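Local coordinates for glutathione S-transferase (Sphingobium chungbukense, PDB 6M1T) that binds glutathione and, as a bacterial beta-class glutathione S-transferase, conjugates it to electrophilic compounds in detoxification, at the interface of chains A and B. Residues are numbered along the deposited sequence; one frame, centred on the assembly and turned at random. Chains: chain A/B, Glutathione S-transferase.

The interface of chains A and B. Residues chain A 92, 95-97; chain B 63-65, 67-68.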
ATOM      1  N   TYR A  92       8.825 -10.685   2.033  1.00 19.05           N
ATOM      2  CA  TYR A  92       8.866  -9.200   2.211  1.00 19.72           C
ATOM      3  C   TYR A  92       8.903  -8.557   0.834  1.00 19.10           C
ATOM      4  O   TYR A  92       8.282  -7.490   0.685  1.00 17.41           O
ATOM      5  CB  TYR A  92      10.010  -8.752   3.112  1.00 18.60           C
ATOM      6  CG  TYR A  92       9.885  -9.371   4.463  1.00 19.60           C
ATOM      7  CD1 TYR A  92       9.090  -8.790   5.428  1.00 17.71           C
ATOM      8  CD2 TYR A  92      10.512 -10.573   4.743  1.00 19.13           C
ATOM      9  CE1 TYR A  92       8.932  -9.365   6.669  1.00 19.34           C
ATOM     10  CE2 TYR A  92      10.364 -11.166   5.978  1.00 19.51           C
ATOM     11  CZ  TYR A  92       9.595 -10.559   6.939  1.00 19.85           C
ATOM     12  OH  TYR A  92       9.450 -11.163   8.122  1.00 20.12           O
ATOM     13  N   ILE A  95       5.290  -8.467  -0.336  1.00 15.34           N
ATOM     14  CA  ILE A  95       4.525  -7.382   0.343  1.00 17.97           C
ATOM     15  C   ILE A  95       4.931  -6.020  -0.254  1.00 15.51           C
ATOM     16  O   ILE A  95       4.040  -5.102  -0.440  1.00 13.17           O
ATOM     17  CB  ILE A  95       4.741  -7.498   1.852  1.00 19.06           C
ATOM     18  CG1 ILE A  95       4.183  -8.818   2.385  1.00 20.38           C
ATOM     19  CG2 ILE A  95       4.150  -6.310   2.598  1.00 19.02           C
ATOM     20  CD1 ILE A  95       4.562  -9.090   3.824  1.00 22.94           C
ATOM     21  N   SER A  96       6.216  -5.851  -0.549  1.00 13.89           N
ATOM     22  CA  SER A  96       6.796  -4.654  -1.211  1.00 14.47           C
ATOM     23  C   SER A  96       6.090  -4.437  -2.542  1.00 15.06           C
ATOM     24  O   SER A  96       5.561  -3.311  -2.814  1.00 12.64           O
ATOM     25  CB  SER A  96       8.305  -4.792  -1.398  1.00 14.76           C
ATOM     26  OG  SER A  96       8.856  -3.646  -2.016  1.00 14.95           O
ATOM     27  N   ARG A  97       6.028  -5.486  -3.361  1.00 13.70           N
ATOM     28  CA  ARG A  97       5.386  -5.346  -4.681  1.00 15.49           C
ATOM     29  C   ARG A  97       3.891  -5.022  -4.472  1.00 12.01           C
ATOM     30  O   ARG A  97       3.372  -4.212  -5.250  1.00 12.74           O
ATOM     31  CB  ARG A  97       5.664  -6.566  -5.574  1.00 17.51           C
ATOM     32  CG  ARG A  97       7.072  -6.641  -6.183  1.00 21.34           C
ATOM     33  CD  ARG A  97       7.642  -5.370  -6.818  1.00 24.39           C
ATOM     34  NE  ARG A  97       8.181  -4.474  -5.789  1.00 28.78           N
ATOM     35  CZ  ARG A  97       8.409  -3.152  -5.901  1.00 29.80           C
ATOM     36  NH1 ARG A  97       8.865  -2.513  -4.849  1.00 29.07           N
ATOM     37  NH2 ARG A  97       8.218  -2.477  -7.023  1.00 30.98           N
TER
ATOM     38  N   LEU B  63      15.079  -3.493   0.478  1.00 20.02           N
ATOM     39  CA  LEU B  63      13.587  -3.473   0.593  1.00 19.55           C
ATOM     40  C   LEU B  63      13.123  -2.030   0.426  1.00 17.68           C
ATOM     41  O   LEU B  63      13.733  -1.137   1.041  1.00 17.94           O
ATOM     42  CB  LEU B  63      13.125  -3.960   1.964  1.00 20.72           C
ATOM     43  CG  LEU B  63      13.283  -5.442   2.288  1.00 23.35           C
ATOM     44  CD1 LEU B  63      12.589  -5.742   3.617  1.00 23.85           C
ATOM     45  CD2 LEU B  63      12.725  -6.304   1.173  1.00 25.13           C
ATOM     46  N   THR B  64      12.080  -1.837  -0.367  1.00 17.62           N
ATOM     47  CA  THR B  64      11.328  -0.578  -0.424  1.00 16.96           C
ATOM     48  C   THR B  64       9.884  -0.795   0.051  1.00 15.92           C
ATOM     49  O   THR B  64       9.435  -1.971   0.133  1.00 15.37           O
ATOM     50  CB  THR B  64      11.406   0.004  -1.831  1.00 17.25           C
ATOM     51  OG1 THR B  64      10.782  -0.899  -2.748  1.00 18.21           O
ATOM     52  CG2 THR B  64      12.834   0.294  -2.243  1.00 17.10           C
ATOM     53  N   GLU B  65       9.166   0.331   0.227  1.00 15.19           N
ATOM     54  CA  GLU B  65       7.723   0.383   0.592  1.00 14.37           C
ATOM     55  C   GLU B  65       7.619   0.222   2.100  1.00 14.14           C
ATOM     56  O   GLU B  65       7.977  -0.867   2.666  1.00 14.65           O
ATOM     57  CB  GLU B  65       6.913  -0.689  -0.149  1.00 15.23           C
ATOM     58  CG  GLU B  65       6.847  -0.498  -1.642  1.00 15.48           C
ATOM     59  CD  GLU B  65       6.205   0.789  -2.144  1.00 16.18           C
ATOM     60  OE1 GLU B  65       6.715   1.327  -3.162  1.00 15.44           O
ATOM     61  OE2 GLU B  65       5.173   1.248  -1.552  1.00 13.54           O
ATOM     62  N   PRO B  67       5.165  -0.491   4.264  1.00 15.11           N
ATOM     63  CA  PRO B  67       4.527  -1.664   4.850  1.00 15.20           C
ATOM     64  C   PRO B  67       5.501  -2.862   4.924  1.00 15.25           C
ATOM     65  O   PRO B  67       5.536  -3.527   5.939  1.00 15.50           O
ATOM     66  CB  PRO B  67       3.297  -1.894   3.943  1.00 15.64           C
ATOM     67  CG  PRO B  67       2.986  -0.500   3.425  1.00 15.34           C
ATOM     68  CD  PRO B  67       4.339   0.146   3.196  1.00 15.77           C
ATOM     69  N   ALA B  68       6.321  -3.032   3.914  1.00 13.39           N
ATOM     70  CA  ALA B  68       7.253  -4.185   3.816  1.00 13.66           C
ATOM     71  C   ALA B  68       8.411  -3.958   4.792  1.00 15.83           C
ATOM     72  O   ALA B  68       8.772  -4.890   5.537  1.00 15.55           O
ATOM     73  CB  ALA B  68       7.720  -4.348   2.423  1.00 14.18           C
TER
HETATM   74  O   HOH W   1       8.891   0.463  -4.086  1.00 21.47           O
HETATM   75  O   HOH W   2      11.651  -4.166  -2.114  1.00 26.67           O
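The side-chain hydroxyl OG of A:Ser96 is gripped from both chains at the A/B interface. It donates to the backbone carbonyl O of B:Thr64 at 2.8 Å, approaching from above the carbonyl plane, 50° out of it. From its own chain it accepts a bond from NH1 of A:Arg97, 3.1 Å from OG and nearly in the guanidinium plane. Water 2 adds a further link, bridging OG to the backbone N of B:Thr64, whereas the direct approach of the B:Thr64 hydroxyl OG1 is weak. One hydroxyl thus serves a carbonyl, a neighbouring side chain and a bridging water, an economy typical of dimer contacts. With OG anti to the backbone N (chi1 -179°), the serine reaches from helix 89-108 to the end of strand 62-64. The bent chain of A:Arg97 brings NH1 round to water 1, which also meets OG1 of B:Thr64 and the carboxylate OE1 of B:Glu65; NH1 and OE1 stay 4.7 Å apart, though their opposite charges may still attract. Beside this polar cluster, CB of B:Ala68 packs 3.8 Å from CA of A:Ser96, and CG2 of A:Ile95 lies against CA of the same alanine. B:Leu63 sets CD1 4.0 Å from CB of A:Tyr92. An alanine in place of A:Ser96 would probably leave the B:Thr64 carbonyl without this donor and NH1 of A:Arg97 less firmly oriented. The patch and its symmetric twin dock each long helix on the partner's N-terminal domain, and may steady B:Glu65, which lines the glutathione pocket.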